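Local coordinates for protein Kinase A (Toxoplasma gondii, PDB 5J3U) that binds cyclic AMP in two cyclic nucleotide-binding domains and, as in its family, probably binds and inhibits the catalytic subunit of the kinase, at residues G186-T191 with K204-G209; K40-S45 with C109-L114; R160-T165 with V235-R240. One frame throughout, in Å; residues are numbered along the deposited sequence. Where two conformers were deposited one is given.

Contact 1: residues G186-T191 with K204-G209; sequences GSAVAT and KKYQAG. With CMP (adenosine-3',5'-cyclic-monophosphate), chain B.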
loop_
_atom_site.group_PDB
_atom_site.type_symbol
_atom_site.label_atom_id
_atom_site.label_comp_id
_atom_site.label_asym_id
_atom_site.label_seq_id
_atom_site.Cartn_x
_atom_site.Cartn_y
_atom_site.Cartn_z
ATOM N N GLY A 186 -7.736 -17.799 -5.577
ATOM C CA GLY A 186 -7.495 -18.087 -6.979
ATOM C C GLY A 186 -6.186 -18.777 -7.239
ATOM O O GLY A 186 -5.641 -19.435 -6.390
ATOM N N SER A 187 -5.663 -18.612 -8.447
ATOM C CA SER A 187 -4.597 -19.444 -8.906
ATOM C C SER A 187 -3.753 -18.707 -9.936
ATOM O O SER A 187 -4.229 -17.794 -10.602
ATOM C CB SER A 187 -5.197 -20.722 -9.536
ATOM O OG SER A 187 -4.210 -21.671 -9.892
ATOM N N ALA A 188 -2.534 -19.154 -10.086
ATOM C CA ALA A 188 -1.581 -18.591 -11.091
ATOM C C ALA A 188 -0.621 -19.634 -11.469
ATOM O O ALA A 188 -0.488 -20.666 -10.787
ATOM C CB ALA A 188 -0.844 -17.365 -10.543
ATOM N N VAL A 189 0.068 -19.400 -12.597
ATOM C CA VAL A 189 1.131 -20.240 -13.052
ATOM C C VAL A 189 2.394 -19.400 -13.350
ATOM O O VAL A 189 2.286 -18.286 -13.829
ATOM C CB VAL A 189 0.750 -21.056 -14.317
ATOM C CG1 VAL A 189 -0.421 -21.994 -13.930
ATOM C CG2 VAL A 189 0.341 -20.141 -15.458
ATOM N N ALA A 190 3.531 -19.948 -12.996
ATOM C CA ALA A 190 4.832 -19.383 -13.367
ATOM C C ALA A 190 5.299 -20.107 -14.618
ATOM O O ALA A 190 5.332 -21.363 -14.641
ATOM C CB ALA A 190 5.824 -19.596 -12.265
ATOM N N THR A 191 5.736 -19.328 -15.596
ATOM C CA THR A 191 6.372 -19.901 -16.807
ATOM C C THR A 191 7.694 -19.199 -16.959
ATOM O O THR A 191 7.811 -17.988 -16.660
ATOM C CB THR A 191 5.482 -19.735 -18.051
ATOM O OG1 THR A 191 5.421 -18.372 -18.493
ATOM C CG2 THR A 191 4.076 -20.169 -17.784
ATOM N N LYS A 204 5.677 -23.807 -12.347
ATOM C CA LYS A 204 5.043 -23.888 -10.996
ATOM C C LYS A 204 3.614 -23.494 -11.125
ATOM O O LYS A 204 3.264 -22.684 -11.977
ATOM C CB LYS A 204 5.752 -22.974 -9.996
ATOM C CG LYS A 204 5.308 -23.202 -8.563
ATOM C CD LYS A 204 6.391 -22.708 -7.651
ATOM C CE LYS A 204 5.980 -22.797 -6.205
ATOM N NZ LYS A 204 6.256 -24.152 -5.673
ATOM N N LYS A 205 2.747 -24.058 -10.258
ATOM C CA LYS A 205 1.351 -23.704 -10.203
ATOM C C LYS A 205 1.134 -23.144 -8.805
ATOM O O LYS A 205 1.680 -23.704 -7.866
ATOM C CB LYS A 205 0.465 -24.955 -10.360
ATOM C CG LYS A 205 0.746 -25.807 -11.592
ATOM C CD LYS A 205 -0.034 -27.145 -11.557
ATOM C CE LYS A 205 0.062 -27.928 -12.874
ATOM N NZ LYS A 205 -0.624 -27.237 -14.014
ATOM N N TYR A 206 0.454 -22.013 -8.689
ATOM C CA TYR A 206 0.234 -21.379 -7.373
ATOM C C TYR A 206 -1.211 -21.535 -6.985
ATOM O O TYR A 206 -2.083 -21.501 -7.819
ATOM C CB TYR A 206 0.553 -19.882 -7.406
ATOM C CG TYR A 206 2.014 -19.629 -7.556
ATOM C CD1 TYR A 206 2.915 -20.031 -6.596
ATOM C CD2 TYR A 206 2.523 -19.069 -8.728
ATOM C CE1 TYR A 206 4.263 -19.830 -6.741
ATOM C CE2 TYR A 206 3.890 -18.800 -8.852
ATOM C CZ TYR A 206 4.742 -19.192 -7.891
ATOM O OH TYR A 206 6.089 -19.015 -8.025
ATOM N N GLN A 207 -1.425 -21.632 -5.693
ATOM C CA GLN A 207 -2.775 -21.624 -5.102
ATOM C C GLN A 207 -2.783 -20.644 -3.932
ATOM O O GLN A 207 -1.754 -20.092 -3.526
ATOM C CB GLN A 207 -3.136 -23.020 -4.563
ATOM C CG GLN A 207 -3.268 -24.111 -5.599
ATOM C CD GLN A 207 -4.382 -23.903 -6.659
ATOM O OE1 GLN A 207 -5.522 -23.390 -6.380
ATOM N NE2 GLN A 207 -4.051 -24.319 -7.908
ATOM N N ALA A 208 -3.962 -20.500 -3.335
ATOM C CA ALA A 208 -4.123 -19.566 -2.213
ATOM C C ALA A 208 -3.106 -19.840 -1.105
ATOM O O ALA A 208 -2.911 -20.982 -0.680
ATOM C CB ALA A 208 -5.552 -19.601 -1.681
ATOM N N GLY A 209 -2.424 -18.774 -0.653
ATOM C CA GLY A 209 -1.429 -18.871 0.373
ATOM C C GLY A 209 -0.001 -18.944 -0.132
ATOM O O GLY A 209 0.905 -18.751 0.608
HETATM P P CMP B . 10.794 -13.024 -9.376
HETATM O O1P CMP B . 10.768 -11.779 -8.586
HETATM O O2P CMP B . 12.061 -13.344 -10.177
HETATM O "O5'" CMP B . 9.545 -12.982 -10.377
HETATM C "C5'" CMP B . 9.211 -14.207 -11.058
HETATM C "C4'" CMP B . 8.861 -15.181 -9.930
HETATM O "O4'" CMP B . 8.523 -16.513 -10.347
HETATM C "C3'" CMP B . 10.084 -15.450 -9.074
HETATM O "O3'" CMP B . 10.429 -14.247 -8.373
HETATM C "C2'" CMP B . 9.656 -16.624 -8.232
HETATM O "O2'" CMP B . 8.800 -16.209 -7.129
HETATM C "C1'" CMP B . 8.736 -17.331 -9.221
HETATM N N9 CMP B . 9.281 -18.568 -9.694
HETATM C C8 CMP B . 8.554 -19.705 -9.762
HETATM N N7 CMP B . 9.319 -20.728 -10.304
HETATM C C5 CMP B . 10.525 -20.210 -10.622
HETATM C C6 CMP B . 11.803 -20.717 -11.206
HETATM N N6 CMP B . 11.942 -22.019 -11.605
HETATM N N1 CMP B . 12.792 -19.818 -11.317
HETATM C C2 CMP B . 12.722 -18.501 -10.977
HETATM N N3 CMP B . 11.576 -17.988 -10.423
HETATM C C4 CMP B . 10.501 -18.782 -10.209
HETATM O O HOH W 1 -6.330 -21.396 -4.542
#

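Contact 2: residues K40-S45 with C109-L114; sequences KKIEAS and CDLWEL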
loop_
_atom_site.group_PDB
_atom_site.type_symbol
_atom_site.label_atom_id
_atom_site.label_comp_id
_atom_site.label_asym_id
_atom_site.label_seq_id
_atom_site.Cartn_x
_atom_site.Cartn_y
_atom_site.Cartn_z
ATOM N N LYS A 40 -6.968 21.611 -1.428
ATOM C CA LYS A 40 -6.377 22.575 -0.519
ATOM C C LYS A 40 -4.913 22.787 -0.897
ATOM O O LYS A 40 -4.110 21.843 -0.914
ATOM C CB LYS A 40 -6.548 22.105 0.921
ATOM C CG LYS A 40 -6.167 23.145 1.939
ATOM C CD LYS A 40 -6.258 22.573 3.342
ATOM C CE LYS A 40 -6.181 23.684 4.377
ATOM N NZ LYS A 40 -7.526 24.268 4.602
ATOM N N LYS A 41 -4.588 24.026 -1.245
ATOM C CA LYS A 41 -3.232 24.409 -1.590
ATOM C C LYS A 41 -2.713 25.220 -0.421
ATOM O O LYS A 41 -3.456 26.007 0.166
ATOM C CB LYS A 41 -3.203 25.222 -2.892
ATOM C CG LYS A 41 -3.666 24.407 -4.090
ATOM C CD LYS A 41 -3.311 25.046 -5.422
ATOM C CE LYS A 41 -3.903 24.238 -6.560
ATOM N NZ LYS A 41 -3.610 24.870 -7.880
ATOM N N ILE A 42 -1.460 24.967 -0.059
ATOM C CA ILE A 42 -0.772 25.691 1.008
ATOM C C ILE A 42 0.617 26.030 0.593
ATOM O O ILE A 42 1.213 25.362 -0.253
ATOM C CB ILE A 42 -0.710 24.894 2.318
ATOM C CG1 ILE A 42 -0.120 23.505 2.083
ATOM C CG2 ILE A 42 -2.089 24.804 2.953
ATOM C CD1 ILE A 42 -0.031 22.720 3.381
ATOM N N GLU A 43 1.152 27.103 1.154
ATOM C CA GLU A 43 2.515 27.505 0.820
ATOM C C GLU A 43 3.493 26.737 1.732
ATOM O O GLU A 43 3.071 26.091 2.716
ATOM C CB GLU A 43 2.686 29.032 0.984
ATOM C CG GLU A 43 1.802 29.889 0.072
ATOM C CD GLU A 43 1.941 29.591 -1.437
ATOM O OE1 GLU A 43 3.074 29.336 -1.938
ATOM O OE2 GLU A 43 0.884 29.624 -2.128
ATOM N N ALA A 44 4.776 26.788 1.410
ATOM C CA ALA A 44 5.787 26.210 2.283
ATOM C C ALA A 44 5.704 26.826 3.688
ATOM O O ALA A 44 5.237 27.955 3.870
ATOM C CB ALA A 44 7.179 26.374 1.683
ATOM N N SER A 45 6.094 26.044 4.687
ATOM C CA SER A 45 6.142 26.494 6.085
ATOM C C SER A 45 4.820 26.891 6.685
ATOM O O SER A 45 4.740 27.804 7.526
ATOM C CB SER A 45 7.166 27.615 6.275
ATOM O OG SER A 45 8.363 27.276 5.622
ATOM N N CYS A 109 2.357 22.847 -1.198
ATOM C CA CYS A 109 1.666 21.567 -1.356
ATOM C C CYS A 109 0.295 21.709 -1.983
ATOM O O CYS A 109 -0.378 22.696 -1.809
ATOM C CB CYS A 109 1.417 20.877 -0.009
ATOM S SG CYS A 109 2.911 20.391 0.874
ATOM N N ASP A 110 -0.100 20.646 -2.674
ATOM C CA ASP A 110 -1.402 20.529 -3.283
ATOM C C ASP A 110 -1.987 19.286 -2.626
ATOM O O ASP A 110 -1.499 18.179 -2.846
ATOM C CB ASP A 110 -1.241 20.360 -4.790
ATOM C CG ASP A 110 -2.533 20.571 -5.537
ATOM O OD1 ASP A 110 -3.550 20.845 -4.883
ATOM O OD2 ASP A 110 -2.518 20.454 -6.785
ATOM N N LEU A 111 -2.972 19.513 -1.769
ATOM C CA LEU A 111 -3.605 18.470 -0.956
ATOM C C LEU A 111 -5.081 18.325 -1.335
ATOM O O LEU A 111 -5.686 19.222 -1.928
ATOM C CB LEU A 111 -3.603 18.913 0.511
ATOM C CG LEU A 111 -2.222 19.371 1.068
ATOM C CD1 LEU A 111 -2.441 19.719 2.520
ATOM C CD2 LEU A 111 -1.132 18.328 0.907
ATOM N N TRP A 112 -5.652 17.200 -0.924
ATOM C CA TRP A 112 -7.064 16.960 -1.011
ATOM C C TRP A 112 -7.505 16.579 0.366
ATOM O O TRP A 112 -6.896 15.745 1.011
ATOM C CB TRP A 112 -7.367 15.844 -1.978
ATOM C CG TRP A 112 -6.965 16.184 -3.351
ATOM C CD1 TRP A 112 -5.787 15.918 -3.965
ATOM C CD2 TRP A 112 -7.747 16.929 -4.276
ATOM N NE1 TRP A 112 -5.781 16.444 -5.235
ATOM C CE2 TRP A 112 -6.990 17.049 -5.457
ATOM C CE3 TRP A 112 -9.033 17.481 -4.227
ATOM C CZ2 TRP A 112 -7.482 17.685 -6.594
ATOM C CZ3 TRP A 112 -9.508 18.097 -5.347
ATOM C CH2 TRP A 112 -8.714 18.223 -6.504
ATOM N N GLU A 113 -8.557 17.199 0.802
ATOM C CA GLU A 113 -9.074 17.092 2.156
ATOM C C GLU A 113 -10.376 16.269 2.193
ATOM O O GLU A 113 -11.269 16.525 1.388
ATOM C CB GLU A 113 -9.326 18.515 2.665
ATOM C CG GLU A 113 -9.988 18.582 4.036
ATOM C CD GLU A 113 -10.219 20.006 4.536
ATOM O OE1 GLU A 113 -9.420 20.887 4.223
ATOM O OE2 GLU A 113 -11.221 20.221 5.243
ATOM N N LEU A 114 -10.498 15.324 3.136
ATOM C CA LEU A 114 -11.679 14.529 3.339
ATOM C C LEU A 114 -12.209 14.724 4.739
ATOM O O LEU A 114 -11.476 14.514 5.752
ATOM C CB LEU A 114 -11.361 13.025 3.171
ATOM C CG LEU A 114 -12.548 12.049 3.316
ATOM C CD1 LEU A 114 -13.619 12.246 2.247
ATOM C CD2 LEU A 114 -12.074 10.615 3.236
#

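Contact 3: residues R160-T165 with V235-R240; sequences RTEMFT and VACLER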
loop_
_atom_site.group_PDB
_atom_site.type_symbol
_atom_site.label_atom_id
_atom_site.label_comp_id
_atom_site.label_asym_id
_atom_site.label_seq_id
_atom_site.Cartn_x
_atom_site.Cartn_y
_atom_site.Cartn_z
ATOM N N ARG A 160 -1.528 -4.118 -0.219
ATOM C CA ARG A 160 -2.604 -3.727 -1.141
ATOM C C ARG A 160 -3.109 -4.963 -1.841
ATOM O O ARG A 160 -2.465 -6.005 -1.726
ATOM C CB ARG A 160 -2.124 -2.702 -2.154
ATOM C CG ARG A 160 -1.628 -1.424 -1.522
ATOM C CD ARG A 160 -0.967 -0.578 -2.594
ATOM N NE ARG A 160 -0.480 0.699 -2.129
ATOM C CZ ARG A 160 0.704 0.933 -1.560
ATOM N NH1 ARG A 160 1.581 -0.046 -1.290
ATOM N NH2 ARG A 160 0.992 2.188 -1.198
ATOM N N THR A 161 -4.310 -4.913 -2.389
ATOM C CA THR A 161 -4.902 -6.074 -3.093
ATOM C C THR A 161 -5.081 -5.729 -4.533
ATOM O O THR A 161 -5.498 -4.612 -4.847
ATOM C CB THR A 161 -6.234 -6.503 -2.469
ATOM O OG1 THR A 161 -5.938 -7.047 -1.170
ATOM C CG2 THR A 161 -6.937 -7.547 -3.276
ATOM N N GLU A 162 -4.793 -6.665 -5.407
ATOM C CA GLU A 162 -5.068 -6.495 -6.848
ATOM C C GLU A 162 -5.735 -7.785 -7.395
ATOM O O GLU A 162 -5.412 -8.876 -6.920
ATOM C CB GLU A 162 -3.772 -6.274 -7.622
ATOM C CG GLU A 162 -3.058 -4.981 -7.253
ATOM C CD GLU A 162 -1.775 -4.722 -8.055
ATOM O OE1 GLU A 162 -1.425 -5.521 -8.950
ATOM O OE2 GLU A 162 -1.112 -3.694 -7.736
ATOM N N MET A 163 -6.662 -7.640 -8.349
ATOM C CA MET A 163 -7.377 -8.771 -8.972
ATOM C C MET A 163 -6.894 -8.888 -10.413
ATOM O O MET A 163 -6.747 -7.883 -11.103
ATOM C CB MET A 163 -8.906 -8.522 -8.935
ATOM C CG MET A 163 -9.767 -9.694 -9.400
ATOM S SD MET A 163 -9.843 -11.041 -8.195
ATOM C CE MET A 163 -10.802 -10.252 -6.904
ATOM N N PHE A 164 -6.640 -10.113 -10.866
ATOM C CA PHE A 164 -6.203 -10.381 -12.211
ATOM C C PHE A 164 -7.122 -11.468 -12.799
ATOM O O PHE A 164 -7.279 -12.529 -12.219
ATOM C CB PHE A 164 -4.780 -10.895 -12.204
ATOM C CG PHE A 164 -3.766 -9.847 -11.829
ATOM C CD1 PHE A 164 -3.444 -9.597 -10.510
ATOM C CD2 PHE A 164 -3.138 -9.098 -12.828
ATOM C CE1 PHE A 164 -2.488 -8.627 -10.197
ATOM C CE2 PHE A 164 -2.173 -8.161 -12.523
ATOM C CZ PHE A 164 -1.859 -7.916 -11.194
ATOM N N THR A 165 -7.638 -11.225 -13.993
ATOM C CA THR A 165 -8.460 -12.222 -14.681
ATOM C C THR A 165 -7.628 -13.207 -15.427
ATOM O O THR A 165 -6.426 -13.045 -15.624
ATOM C CB THR A 165 -9.478 -11.518 -15.638
ATOM O OG1 THR A 165 -8.754 -10.696 -16.540
ATOM C CG2 THR A 165 -10.427 -10.645 -14.880
ATOM N N VAL A 235 -4.389 -11.114 -5.375
ATOM C CA VAL A 235 -3.101 -11.096 -4.752
ATOM C C VAL A 235 -2.981 -9.940 -3.770
ATOM O O VAL A 235 -3.503 -8.831 -3.993
ATOM C CB VAL A 235 -1.880 -10.994 -5.731
ATOM C CG1 VAL A 235 -1.616 -12.327 -6.375
ATOM C CG2 VAL A 235 -2.063 -9.882 -6.741
ATOM N N ALA A 236 -2.354 -10.247 -2.658
ATOM C CA ALA A 236 -1.818 -9.257 -1.730
ATOM C C ALA A 236 -0.448 -8.840 -2.241
ATOM O O ALA A 236 0.389 -9.720 -2.615
ATOM C CB ALA A 236 -1.738 -9.828 -0.325
ATOM N N CYS A 237 -0.153 -7.546 -2.111
ATOM C CA CYS A 237 1.022 -6.926 -2.764
ATOM C C CYS A 237 1.773 -6.112 -1.722
ATOM O O CYS A 237 1.149 -5.300 -1.041
ATOM C CB CYS A 237 0.568 -5.970 -3.868
ATOM S SG CYS A 237 -0.573 -6.696 -5.050
ATOM N N LEU A 238 3.072 -6.342 -1.610
ATOM C CA LEU A 238 3.978 -5.637 -0.694
ATOM C C LEU A 238 5.121 -5.008 -1.508
ATOM O O LEU A 238 5.851 -5.709 -2.210
ATOM C CB LEU A 238 4.566 -6.620 0.278
ATOM C CG LEU A 238 5.360 -6.113 1.467
ATOM C CD1 LEU A 238 4.457 -5.329 2.411
ATOM C CD2 LEU A 238 6.073 -7.233 2.189
ATOM N N GLU A 239 5.241 -3.691 -1.446
ATOM C CA GLU A 239 6.284 -2.958 -2.180
ATOM C C GLU A 239 7.655 -3.224 -1.638
ATOM O O GLU A 239 7.819 -3.532 -0.501
ATOM C CB GLU A 239 6.054 -1.454 -2.108
ATOM C CG GLU A 239 4.869 -0.985 -2.892
ATOM C CD GLU A 239 4.761 0.529 -2.910
ATOM O OE1 GLU A 239 5.037 1.149 -1.868
ATOM O OE2 GLU A 239 4.379 1.094 -3.951
ATOM N N ARG A 240 8.656 -3.096 -2.512
ATOM C CA ARG A 240 10.058 -3.368 -2.200
ATOM C C ARG A 240 10.571 -2.766 -0.901
ATOM O O ARG A 240 11.182 -3.460 -0.050
ATOM C CB ARG A 240 10.895 -2.801 -3.372
ATOM C CG ARG A 240 12.388 -2.801 -3.134
ATOM C CD ARG A 240 13.104 -2.189 -4.329
ATOM N NE ARG A 240 13.162 -3.140 -5.433
ATOM C CZ ARG A 240 14.001 -4.160 -5.504
ATOM N NH1 ARG A 240 14.870 -4.389 -4.546
ATOM N NH2 ARG A 240 13.960 -4.971 -6.550
HETATM O O HOH W 2 1.647 -2.648 -1.853
HETATM O O HOH W 3 4.116 0.661 0.342
#

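Contact 1: residues G186-T191 with K204-G209
Tyr206 sets CG anti to its carbonyl carbon (chi1 -70°), beside the backbone N; on the ring that follows, CE2 lies 4.0 Å from Ala190 CB and CD2 near Ala188 CB. Alanine suits both places, its single methyl lying beside a broad ring. Lys204 CG lies over one face of that ring toward its rim, 3.9 Å above the plane. Tyr206 OH approaches C8 of the bound cyclic AMP at 3.1 Å, and Ala190 CB lies 3.7 Å from C8, so the pair forms part of the nucleotide pocket. The backbones pair antiparallel, with Tyr206 N to Ala188 O at 2.7 Å the shortest bond. Tyr206 O accepts from Ala188 N, which stands above the carbonyl plane; in one of its two conformers Ser187 OG also donates to this oxygen, at 3.0 Å and nearly in line with the C=O bond. Beyond the paired strands a water joins Gly186 O, Gln207 OE1 and Ala208 N. This is a beta hairpin of strands 187-192 and 201-206; strand 226-229 flanks the first on its other edge, with Val227 touching Ala188 and Tyr206, whose ring also meets that of Phe212.

Contact 2: residues K40-S45 with C109-L114
Lys40 and Leu111 pair through two backbone hydrogen bonds, Lys40 N to Leu111 O at 2.8 Å and Leu111 N to Lys40 O at 2.7 Å; Ile42 and Cys109 repeat the exchange two residues away on each strand. Between them Lys41 and Asp110 form the non-hydrogen-bonded pair of this antiparallel arrangement, where Lys41 CA brings its hydrogen to Cys109 O.

Apolar contacts occupy the face that carries Ile42, Cys109 and Leu111. Ile42 holds CG1 between its backbone N and carbonyl carbon (chi1 53°), a position that sets CG1 3.7 Å from Cys109 CB; CD1 reaches on to Leu111 CD1 at 3.9 Å. The CG1-CD1 arm of the isoleucine thus spans two neighbours of the opposite strand. Leu48 of strand 47-49 and Val61 of strand 57-61 also meet Leu111, for which a large aliphatic side chain is apt.

Charged groups meet on both faces. Lys40 springs from the same face as Ile42; its side chain and that of Glu113 approach at a slant, with a long salt bridge of 3.9 Å from Lys40 NZ to Glu113 OE1, and Lys40 CD is as much a part of the meeting as the ammonium. On the other face Lys41 and Asp110, the latter in one of its two conformers, run side by side in the same direction; the lysine's methylenes graze the carboxylate, while the charged ends are not in contact.

Such pairing of an early strand with a late one, across 63 intervening residues, is characteristic of the antiparallel beta roll of the cyclic nucleotide-binding domain, a cupin-type fold.

Contact 3: residues R160-T165 with V235-R240
Arg160 and Glu162 pair with Cys237 and Val235 through four backbone hydrogen bonds, on antiparallel strands whose short axes make 132°. Val235 N to Glu162 O, at 2.9 Å, is nearly straight. On the face of Glu162, the carboxylate chain lies against sulfur: Glu162 CG is 3.7 Å from Cys237 SG, so the aliphatic part of the glutamate covers a small, polarisable group. Val235 has CG1 anti to its carbonyl carbon (chi1 -77°), which puts CG2 between the backbone N and the carbonyl carbon; CG2 meets the edge of the Phe164 ring, 3.7 Å from CE1. A beta-branched residue suits a strand and offers a methyl to the aromatic rim. The Arg160 chain is extended from CG to NE, and its NH1 makes a long salt bridge of 3.7 Å with Glu239 OE1, the flat groups 47° apart. A water in the guanidinium plane joins Arg160 NH1 to Cys237 O. Arg160 NE donates a hydrogen bond to Gln18 O, the last residue of helix 6-18. Glu239 is the N-cap residue of helix 240-246, while strand 179-183 adjoins strand 232-239 on its far side, with Tyr181 touching both Val235 and Cys237.

Contact 2 comes first along the chain and lies in the first cyclic nucleotide-binding domain; contacts 1 and 3 belong to the second. There contact 1 is nested within the segment closed by contact 3, their centres 14 Å apart and their nearest atoms about 6 Å apart, on two different four-stranded antiparallel sheets. Contacts 2 and 3 are equivalent pairings in the two domains: each joins the outermost first strand to the last of its sheet, 38-42 with 109-115 and 159-165 with 232-239, with centres 30 Å apart. Contact 1 helps build a cyclic AMP pocket, whereas contacts 2 and 3 each pair the first and last strands of one sheet in their domain.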